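Local coordinates for protein probable methyltransferase (Bordetella pertussis, PDB 3KTY) that probably transfers methyl groups from S-adenosyl-L-methionine to RNA, as a TrmH-family (SPOUT) enzyme whose methyltransferase domain is the part described here, at residues Phe86-Arg91 and Arg142-Pro147; Met34-Leu39 and Leu163-Leu168; Ile14-Ser19 and Val40-Arg45. All blocks are in the same frame, centred on the assembly; numbering follows the deposited sequence.

Interaction 1: residues Phe86-Arg91 and Arg142-Pro147; sequences FALTTR and RICHIP
Phe86 and Arg142 stand side by side on one face of the sheet, their side chains pointing the same way. The ring's CD1 rests 3.6 Å from Arg142 CB, and the plane of the guanidinium is turned 56° from that of the ring; the arginine thus lends its methylenes to the phenyl while its bent chain carries the charged end away from the partner strand. On the same face Cys144 presents its sulfur between its two neighbours. With chi1 at 76°, SG lies between the backbone N and the carbonyl carbon, 3.6 Å from Leu88 CD1 and 4.1 Å from Phe86 CB. It also makes an oblique sulfur-aromatic contact with the Phe86 ring. A small, weakly polar thiol suits this slot, which Ala105 of helix 102-115 covers. The two strands, 84-89 and 142-145, are parallel neighbours in the sheet of this alpha-beta-alpha domain, within the fold of the SpoU (SPOUT) methylases. Their backbone pairing includes a short bond from Ala87 N to Arg142 O, 2.7 Å, and continues from Cys144 N to Ala87 O at 2.9 Å. Cys144 O then takes Thr89 N at 3.0 Å, with a weak second bond from Thr89 OG1. The other face is mixed: Ala87 lies beside Ile143, and Thr89 crosses His145 obliquely, its OG1 nearest His145 CB while the imidazole turns away. Leu88 CD1 also reaches Ile146 CG1, just beyond the end of strand 142-145, at 3.9 Å, and Ile146 in turn packs on Trp166 of the second subunit.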
loop_
_atom_site.group_PDB
_atom_site.type_symbol
_atom_site.label_atom_id
_atom_site.label_comp_id
_atom_site.label_asym_id
_atom_site.label_seq_id
_atom_site.Cartn_x
_atom_site.Cartn_y
_atom_site.Cartn_z
ATOM N N PHE A 86 -10.082 1.495 -15.529
ATOM C CA PHE A 86 -9.751 2.749 -14.840
ATOM C C PHE A 86 -8.373 3.272 -15.182
ATOM O O PHE A 86 -7.375 2.546 -15.079
ATOM C CB PHE A 86 -9.858 2.585 -13.324
ATOM C CG PHE A 86 -11.227 2.322 -12.859
ATOM C CD1 PHE A 86 -12.077 3.383 -12.565
ATOM C CD2 PHE A 86 -11.689 1.018 -12.719
ATOM C CE1 PHE A 86 -13.369 3.144 -12.101
ATOM C CE2 PHE A 86 -12.987 0.756 -12.258
ATOM C CZ PHE A 86 -13.824 1.821 -11.955
ATOM N N ALA A 87 -8.319 4.526 -15.599
ATOM C CA ALA A 87 -7.039 5.211 -15.698
ATOM C C ALA A 87 -6.619 5.713 -14.299
ATOM O O ALA A 87 -7.223 6.634 -13.753
ATOM C CB ALA A 87 -7.149 6.366 -16.635
ATOM N N LEU A 88 -5.564 5.135 -13.744
ATOM C CA LEU A 88 -5.037 5.575 -12.449
ATOM C C LEU A 88 -4.030 6.742 -12.530
ATOM O O LEU A 88 -2.991 6.663 -13.194
ATOM C CB LEU A 88 -4.392 4.386 -11.742
ATOM C CG LEU A 88 -4.215 4.570 -10.237
ATOM C CD1 LEU A 88 -5.308 5.465 -9.713
ATOM C CD2 LEU A 88 -4.247 3.242 -9.537
ATOM N N THR A 89 -4.321 7.823 -11.832
ATOM C CA THR A 89 -3.439 8.986 -11.882
ATOM C C THR A 89 -3.044 9.579 -10.516
ATOM O O THR A 89 -3.567 9.194 -9.445
ATOM C CB THR A 89 -4.096 10.093 -12.680
ATOM O OG1 THR A 89 -5.113 10.699 -11.875
ATOM C CG2 THR A 89 -4.730 9.535 -13.954
ATOM N N THR A 90 -2.105 10.523 -10.567
ATOM C CA THR A 90 -1.850 11.428 -9.442
ATOM C C THR A 90 -1.513 12.823 -9.978
ATOM O O THR A 90 -0.354 13.141 -10.232
ATOM C CB THR A 90 -0.770 10.894 -8.464
ATOM O OG1 THR A 90 0.155 10.059 -9.172
ATOM C CG2 THR A 90 -1.417 10.081 -7.345
ATOM N N ARG A 91 -2.553 13.636 -10.164
ATOM C CA ARG A 91 -2.433 14.963 -10.760
ATOM C C ARG A 91 -2.853 16.074 -9.795
ATOM O O ARG A 91 -3.843 16.777 -10.019
ATOM C CB ARG A 91 -3.283 15.038 -12.024
ATOM C CG ARG A 91 -3.499 16.444 -12.573
ATOM C CD ARG A 91 -4.244 16.325 -13.870
ATOM N NE ARG A 91 -3.719 15.176 -14.600
ATOM C CZ ARG A 91 -4.328 14.578 -15.619
ATOM N NH1 ARG A 91 -3.752 13.537 -16.211
ATOM N NH2 ARG A 91 -5.506 15.019 -16.047
ATOM N N ARG A 142 -13.013 5.310 -17.134
ATOM C CA ARG A 142 -12.983 6.290 -16.058
ATOM C C ARG A 142 -11.577 6.669 -15.671
ATOM O O ARG A 142 -10.617 5.906 -15.929
ATOM C CB ARG A 142 -13.656 5.725 -14.822
ATOM C CG ARG A 142 -15.096 5.379 -15.027
ATOM C CD ARG A 142 -15.953 6.607 -14.872
ATOM N NE ARG A 142 -17.199 6.198 -14.268
ATOM C CZ ARG A 142 -17.626 6.576 -13.068
ATOM N NH1 ARG A 142 -18.785 6.116 -12.637
ATOM N NH2 ARG A 142 -16.922 7.415 -12.315
ATOM N N ILE A 143 -11.475 7.849 -15.056
ATOM C CA ILE A 143 -10.266 8.296 -14.387
ATOM C C ILE A 143 -10.491 8.072 -12.916
ATOM O O ILE A 143 -11.571 8.360 -12.387
ATOM C CB ILE A 143 -10.064 9.801 -14.513
ATOM C CG1 ILE A 143 -11.242 10.462 -15.245
ATOM C CG2 ILE A 143 -8.726 10.108 -15.117
ATOM C CD1 ILE A 143 -11.064 10.632 -16.780
ATOM N N CYS A 144 -9.487 7.565 -12.230
ATOM C CA CYS A 144 -9.551 7.610 -10.784
ATOM C C CYS A 144 -8.201 8.079 -10.245
ATOM O O CYS A 144 -7.228 8.138 -10.985
ATOM C CB CYS A 144 -10.045 6.286 -10.187
ATOM S SG CYS A 144 -8.857 5.010 -10.192
ATOM N N HIS A 145 -8.160 8.481 -8.986
ATOM C CA HIS A 145 -6.918 8.990 -8.420
ATOM C C HIS A 145 -6.707 8.502 -6.999
ATOM O O HIS A 145 -7.643 8.070 -6.314
ATOM C CB HIS A 145 -6.833 10.523 -8.501
ATOM C CG HIS A 145 -7.530 11.229 -7.389
ATOM N ND1 HIS A 145 -6.900 12.166 -6.595
ATOM C CD2 HIS A 145 -8.799 11.136 -6.924
ATOM C CE1 HIS A 145 -7.756 12.632 -5.701
ATOM N NE2 HIS A 145 -8.915 12.022 -5.877
ATOM N N ILE A 146 -5.456 8.537 -6.576
ATOM C CA ILE A 146 -5.125 8.190 -5.207
ATOM C C ILE A 146 -4.793 9.520 -4.573
ATOM O O ILE A 146 -3.797 10.147 -4.946
ATOM C CB ILE A 146 -3.935 7.237 -5.163
ATOM C CG1 ILE A 146 -4.266 5.960 -5.947
ATOM C CG2 ILE A 146 -3.557 6.913 -3.745
ATOM C CD1 ILE A 146 -3.391 4.787 -5.614
ATOM N N PRO A 147 -5.674 9.997 -3.672
ATOM C CA PRO A 147 -5.516 11.300 -3.007
ATOM C C PRO A 147 -4.470 11.205 -1.890
ATOM O O PRO A 147 -4.858 11.149 -0.726
ATOM C CB PRO A 147 -6.916 11.567 -2.417
ATOM C CG PRO A 147 -7.485 10.170 -2.117
ATOM C CD PRO A 147 -6.899 9.285 -3.239
#

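Interaction 2: residues Met34-Leu39 and Leu163-Leu168; sequences MGFGEL and LAAWEL
Two torsions bend the selenomethionine Met34 toward Ala165 and Trp166: chi1 of -64° sets CG anti to the carbonyl carbon, and chi2 of -52° bends the chain so that SE comes to Trp166. CG then lies 3.6 Å from Ala165 CB. SE sits at the edge of the indole, in its plane, 4.0 Å from Trp166 CE3. This Met-aromatic contact suits the long, flexible chain of methionine, here carrying selenium. Phe36 sends its ring to the same helix. Its CE2 edge meets the carbonyl Ala165 O at 3.5 Å, near the ring plane, and CZ touches Leu168 CB at 3.7 Å, the two side chains crossing at about a right angle. Ala165 suits its place because a lone methyl lets the helix backbone come close to both residues. Between them Gly35, with phi of 93°, ends helix 21-33 in a Schellman motif and turns the chain toward strand 39-42; at this positive phi a side chain would press on the carbonyl O of Met34, so glycine suits. No hydrogen bond joins the segments; the touching residues are buried, their side-chain contacts mainly apolar. Trp166 NE1 is bonded to Glu167 OE2 of the second subunit, while Met34 packs on Leu163 of that subunit. Within the chain, Phe13 of strand 11-16 meets the Phe36 ring edge-to-face, Ile31 of helix 21-33 touches that ring too, and Ala109 of helix 102-115 adjoins Leu168.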
loop_
_atom_site.group_PDB
_atom_site.type_symbol
_atom_site.label_atom_id
_atom_site.label_comp_id
_atom_site.label_asym_id
_atom_site.label_seq_id
_atom_site.Cartn_x
_atom_site.Cartn_y
_atom_site.Cartn_z
HETATM N N MSE A 34 -2.119 -9.375 -2.889
HETATM C CA MSE A 34 -3.520 -9.003 -2.818
HETATM C C MSE A 34 -4.427 -10.048 -3.458
HETATM O O MSE A 34 -5.629 -9.876 -3.526
HETATM C CB MSE A 34 -3.739 -7.614 -3.470
HETATM C CG MSE A 34 -2.998 -6.444 -2.697
HETATM SE SE MSE A 34 -3.444 -6.454 -0.746
HETATM C CE MSE A 34 -1.709 -5.901 -0.039
ATOM N N GLY A 35 -3.848 -11.132 -3.944
ATOM C CA GLY A 35 -4.648 -12.178 -4.542
ATOM C C GLY A 35 -4.830 -12.078 -6.052
ATOM O O GLY A 35 -5.565 -12.863 -6.616
ATOM N N PHE A 36 -4.150 -11.154 -6.718
ATOM C CA PHE A 36 -4.296 -11.047 -8.168
ATOM C C PHE A 36 -3.152 -11.689 -8.963
ATOM O O PHE A 36 -1.992 -11.646 -8.559
ATOM C CB PHE A 36 -4.496 -9.598 -8.578
ATOM C CG PHE A 36 -5.720 -8.963 -7.957
ATOM C CD1 PHE A 36 -6.979 -9.154 -8.520
ATOM C CD2 PHE A 36 -5.625 -8.193 -6.791
ATOM C CE1 PHE A 36 -8.142 -8.553 -7.937
ATOM C CE2 PHE A 36 -6.790 -7.575 -6.200
ATOM C CZ PHE A 36 -8.041 -7.759 -6.779
ATOM N N GLY A 37 -3.468 -12.262 -10.115
ATOM C CA GLY A 37 -2.419 -12.910 -10.878
ATOM C C GLY A 37 -2.153 -12.348 -12.259
ATOM O O GLY A 37 -1.297 -12.876 -12.969
ATOM N N GLU A 38 -2.886 -11.299 -12.639
ATOM C CA GLU A 38 -2.907 -10.803 -14.018
ATOM C C GLU A 38 -2.214 -9.465 -14.228
ATOM O O GLU A 38 -2.779 -8.392 -13.983
ATOM C CB GLU A 38 -4.352 -10.709 -14.526
ATOM C CG GLU A 38 -4.597 -11.427 -15.807
ATOM C CD GLU A 38 -4.526 -12.921 -15.629
ATOM O OE1 GLU A 38 -5.383 -13.458 -14.887
ATOM O OE2 GLU A 38 -3.612 -13.552 -16.220
ATOM N N LEU A 39 -1.000 -9.534 -14.741
ATOM C CA LEU A 39 -0.216 -8.336 -14.996
ATOM C C LEU A 39 0.074 -8.184 -16.493
ATOM O O LEU A 39 0.504 -9.112 -17.141
ATOM C CB LEU A 39 1.100 -8.402 -14.235
ATOM C CG LEU A 39 2.096 -7.253 -14.477
ATOM C CD1 LEU A 39 1.669 -5.961 -13.818
ATOM C CD2 LEU A 39 3.436 -7.670 -13.932
ATOM N N LEU A 163 -1.696 -0.060 -3.371
ATOM C CA LEU A 163 -2.896 0.587 -2.885
ATOM C C LEU A 163 -4.107 0.157 -3.735
ATOM O O LEU A 163 -5.111 -0.244 -3.194
ATOM C CB LEU A 163 -2.751 2.118 -2.823
ATOM C CG LEU A 163 -1.777 2.539 -1.760
ATOM C CD1 LEU A 163 -1.842 4.016 -1.552
ATOM C CD2 LEU A 163 -2.087 1.804 -0.486
ATOM N N ALA A 164 -4.011 0.262 -5.051
ATOM C CA ALA A 164 -5.133 -0.113 -5.925
ATOM C C ALA A 164 -5.587 -1.554 -5.724
ATOM O O ALA A 164 -6.779 -1.869 -5.616
ATOM C CB ALA A 164 -4.742 0.079 -7.359
ATOM N N ALA A 165 -4.605 -2.438 -5.656
ATOM C CA ALA A 165 -4.885 -3.829 -5.491
ATOM C C ALA A 165 -5.449 -4.109 -4.096
ATOM O O ALA A 165 -6.266 -5.008 -3.935
ATOM C CB ALA A 165 -3.619 -4.669 -5.761
ATOM N N TRP A 166 -5.010 -3.355 -3.087
ATOM C CA TRP A 166 -5.602 -3.515 -1.754
ATOM C C TRP A 166 -7.093 -3.084 -1.794
ATOM O O TRP A 166 -7.981 -3.833 -1.399
ATOM C CB TRP A 166 -4.738 -2.795 -0.656
ATOM C CG TRP A 166 -5.538 -2.405 0.460
ATOM C CD1 TRP A 166 -5.952 -1.159 0.754
ATOM C CD2 TRP A 166 -6.142 -3.276 1.423
ATOM N NE1 TRP A 166 -6.767 -1.178 1.859
ATOM C CE2 TRP A 166 -6.903 -2.471 2.292
ATOM C CE3 TRP A 166 -6.118 -4.667 1.629
ATOM C CZ2 TRP A 166 -7.651 -2.992 3.345
ATOM C CZ3 TRP A 166 -6.852 -5.193 2.689
ATOM C CH2 TRP A 166 -7.599 -4.354 3.531
ATOM N N GLU A 167 -7.378 -1.909 -2.326
ATOM C CA GLU A 167 -8.780 -1.447 -2.485
ATOM C C GLU A 167 -9.678 -2.428 -3.224
ATOM O O GLU A 167 -10.812 -2.727 -2.811
ATOM C CB GLU A 167 -8.773 -0.120 -3.230
ATOM C CG GLU A 167 -8.274 1.049 -2.270
ATOM C CD GLU A 167 -9.243 1.373 -1.119
ATOM O OE1 GLU A 167 -10.424 0.984 -1.177
ATOM O OE2 GLU A 167 -8.832 2.027 -0.138
ATOM N N LEU A 168 -9.142 -2.961 -4.315
ATOM C CA LEU A 168 -9.853 -3.926 -5.104
ATOM C C LEU A 168 -10.064 -5.206 -4.350
ATOM O O LEU A 168 -11.131 -5.775 -4.358
ATOM C CB LEU A 168 -9.106 -4.199 -6.405
ATOM C CG LEU A 168 -9.331 -3.092 -7.436
ATOM C CD1 LEU A 168 -8.401 -3.310 -8.593
ATOM C CD2 LEU A 168 -10.784 -3.137 -7.876
#

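Interaction 3: residues Ile14-Ser19 and Val40-Arg45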
loop_
_atom_site.group_PDB
_atom_site.type_symbol
_atom_site.label_atom_id
_atom_site.label_comp_id
_atom_site.label_asym_id
_atom_site.label_seq_id
_atom_site.Cartn_x
_atom_site.Cartn_y
_atom_site.Cartn_z
ATOM N N ILE A 14 -2.511 -3.009 -15.685
ATOM C CA ILE A 14 -1.784 -2.626 -16.861
ATOM C C ILE A 14 -0.786 -1.505 -16.621
ATOM O O ILE A 14 -1.163 -0.380 -16.315
ATOM C CB ILE A 14 -2.757 -2.248 -17.991
ATOM C CG1 ILE A 14 -3.742 -3.404 -18.163
ATOM C CG2 ILE A 14 -1.962 -1.978 -19.309
ATOM C CD1 ILE A 14 -4.743 -3.215 -19.289
HETATM N N MSE A 15 0.496 -1.826 -16.778
HETATM C CA MSE A 15 1.540 -0.816 -16.675
HETATM C C MSE A 15 1.981 -0.314 -18.043
HETATM O O MSE A 15 2.462 -1.093 -18.864
HETATM C CB MSE A 15 2.764 -1.420 -15.991
HETATM C CG MSE A 15 2.585 -1.778 -14.519
HETATM SE SE MSE A 15 4.161 -2.800 -13.982
HETATM C CE MSE A 15 5.435 -1.321 -13.608
ATOM N N THR A 16 1.841 0.976 -18.295
ATOM C CA THR A 16 2.322 1.504 -19.565
ATOM C C THR A 16 3.749 2.099 -19.553
ATOM O O THR A 16 4.132 2.878 -18.675
ATOM C CB THR A 16 1.364 2.544 -20.155
ATOM O OG1 THR A 16 1.413 3.728 -19.357
ATOM C CG2 THR A 16 -0.057 1.999 -20.227
ATOM N N GLN A 17 4.528 1.721 -20.556
ATOM C CA GLN A 17 5.887 2.209 -20.701
ATOM C C GLN A 17 6.792 1.894 -19.502
ATOM O O GLN A 17 7.668 2.685 -19.189
ATOM C CB GLN A 17 5.878 3.713 -20.960
ATOM C CG GLN A 17 5.743 4.090 -22.400
ATOM C CD GLN A 17 4.319 4.401 -22.788
ATOM O OE1 GLN A 17 3.624 3.568 -23.382
ATOM N NE2 GLN A 17 3.874 5.612 -22.469
ATOM N N PRO A 18 6.586 0.744 -18.826
ATOM C CA PRO A 18 7.483 0.472 -17.701
ATOM C C PRO A 18 8.905 0.652 -18.154
ATOM O O PRO A 18 9.293 0.120 -19.179
ATOM C CB PRO A 18 7.242 -1.014 -17.399
ATOM C CG PRO A 18 6.543 -1.553 -18.612
ATOM C CD PRO A 18 5.700 -0.397 -19.067
ATOM N N SER A 19 9.666 1.391 -17.372
ATOM C CA SER A 19 11.021 1.770 -17.735
ATOM C C SER A 19 12.025 0.969 -16.912
ATOM O O SER A 19 13.089 0.614 -17.411
ATOM C CB SER A 19 11.200 3.271 -17.505
ATOM O OG SER A 19 12.528 3.662 -17.723
ATOM N N VAL A 40 -0.152 -6.981 -16.998
ATOM C CA VAL A 40 0.009 -6.666 -18.377
ATOM C C VAL A 40 0.931 -5.465 -18.552
ATOM O O VAL A 40 0.772 -4.444 -17.892
ATOM C CB VAL A 40 -1.382 -6.333 -19.029
ATOM C CG1 VAL A 40 -1.184 -6.028 -20.526
ATOM C CG2 VAL A 40 -2.348 -7.488 -18.863
ATOM N N LEU A 41 1.875 -5.580 -19.454
ATOM C CA LEU A 41 2.761 -4.474 -19.792
ATOM C C LEU A 41 2.477 -3.945 -21.196
ATOM O O LEU A 41 2.357 -4.725 -22.128
ATOM C CB LEU A 41 4.183 -4.980 -19.806
ATOM C CG LEU A 41 4.789 -5.602 -18.528
ATOM C CD1 LEU A 41 6.258 -5.659 -18.721
ATOM C CD2 LEU A 41 4.476 -4.745 -17.330
ATOM N N VAL A 42 2.379 -2.627 -21.346
ATOM C CA VAL A 42 2.246 -2.012 -22.655
ATOM C C VAL A 42 3.508 -1.201 -23.007
ATOM O O VAL A 42 3.934 -0.333 -22.240
ATOM C CB VAL A 42 1.010 -1.097 -22.716
ATOM C CG1 VAL A 42 1.059 -0.191 -23.952
ATOM C CG2 VAL A 42 -0.274 -1.933 -22.692
ATOM N N ALA A 43 4.112 -1.513 -24.148
ATOM C CA ALA A 43 5.248 -0.760 -24.690
ATOM C C ALA A 43 6.385 -0.620 -23.701
ATOM O O ALA A 43 6.799 0.477 -23.386
ATOM C CB ALA A 43 4.812 0.630 -25.193
ATOM N N PRO A 44 6.898 -1.741 -23.205
ATOM C CA PRO A 44 7.974 -1.592 -22.222
ATOM C C PRO A 44 9.228 -1.100 -22.916
ATOM O O PRO A 44 9.343 -1.233 -24.148
ATOM C CB PRO A 44 8.167 -3.009 -21.698
ATOM C CG PRO A 44 7.601 -3.883 -22.815
ATOM C CD PRO A 44 6.440 -3.128 -23.342
ATOM N N ARG A 45 10.151 -0.517 -22.156
ATOM C CA ARG A 45 11.381 -0.013 -22.753
ATOM C C ARG A 45 12.147 -1.103 -23.501
ATOM O O ARG A 45 12.759 -0.858 -24.558
ATOM C CB ARG A 45 12.302 0.568 -21.686
ATOM C CG ARG A 45 13.580 1.134 -22.328
ATOM C CD ARG A 45 14.506 1.737 -21.340
ATOM N NE ARG A 45 15.642 2.421 -21.968
ATOM C CZ ARG A 45 16.724 2.758 -21.288
ATOM N NH1 ARG A 45 17.743 3.374 -21.869
ATOM N NH2 ARG A 45 16.769 2.454 -19.999
HETATM O O HOH W 1 15.590 0.979 -17.854
#
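Gln17 N gives the shortest bond between these segments, 2.7 Å to Val42 O, with the donor nearly along the C=O axis. Pro18 CD also rests against this oxygen, at 3.6 Å, so two successive residues meet it where both strands end. Gln17 adopts a positive phi of 59°, which turns the chain out of the strand just beyond its last parallel pairing. Earlier in the pairing, Met15 bonds through both backbone groups: its N reaches Val40 O and its O receives Val42 N, each at 2.9 Å. Strands 11-16 and 39-42 are parallel neighbours joined by helix 21-33, a beta-alpha-beta unit of the SPOUT methyltransferase fold. On one face Ile14, Val40, Thr16 and Val42 gather, and Ile14 CG2 meets Val42 CG2 at 3.8 Å; beta-branched residues suit extended strands, and helix 75-79 covers Ile14 and Val42. Thr16 turns its methyl to Val42 CB and its hydroxyl to the carbonyl of Leu125, so a polar group is accommodated in this buried spot. The opposite face carries the selenomethionine Met15 beside Leu41, with SE 3.9 Å from Leu41 CD2. The rigid Pro18 extends this apolar strip: its CG touches Leu41 and lies 3.8 Å from Pro44 CB, the two proline rings side by side. Beyond them Arg45 N bonds to Pro18 O at 3.2 Å. The arginine chain is extended from CG to NE, and its NH2 donates to a water in the guanidinium plane, which itself donates to Ser19 O.

From the N terminus, strand 11-16 runs into helix 21-33 and returns as strand 39-42, and interaction 3 closes this short loop. Interaction 2 opens between the two segments of interaction 3, at 34-39, and closes much later at helix 157-172, so the two cross along the chain; they touch where Leu39 packs on Met15. Interaction 1 opens and closes wholly within the span of interaction 2, and follows interaction 3 in series. Interactions 1 and 3 lie in the same parallel sheet without touching, their centres about 17 Å apart. Helix 157-172 meets interaction 1 through Ala164 and Leu163, on Leu88 and Ile146, and interactions 1 and 2 both reach the second subunit.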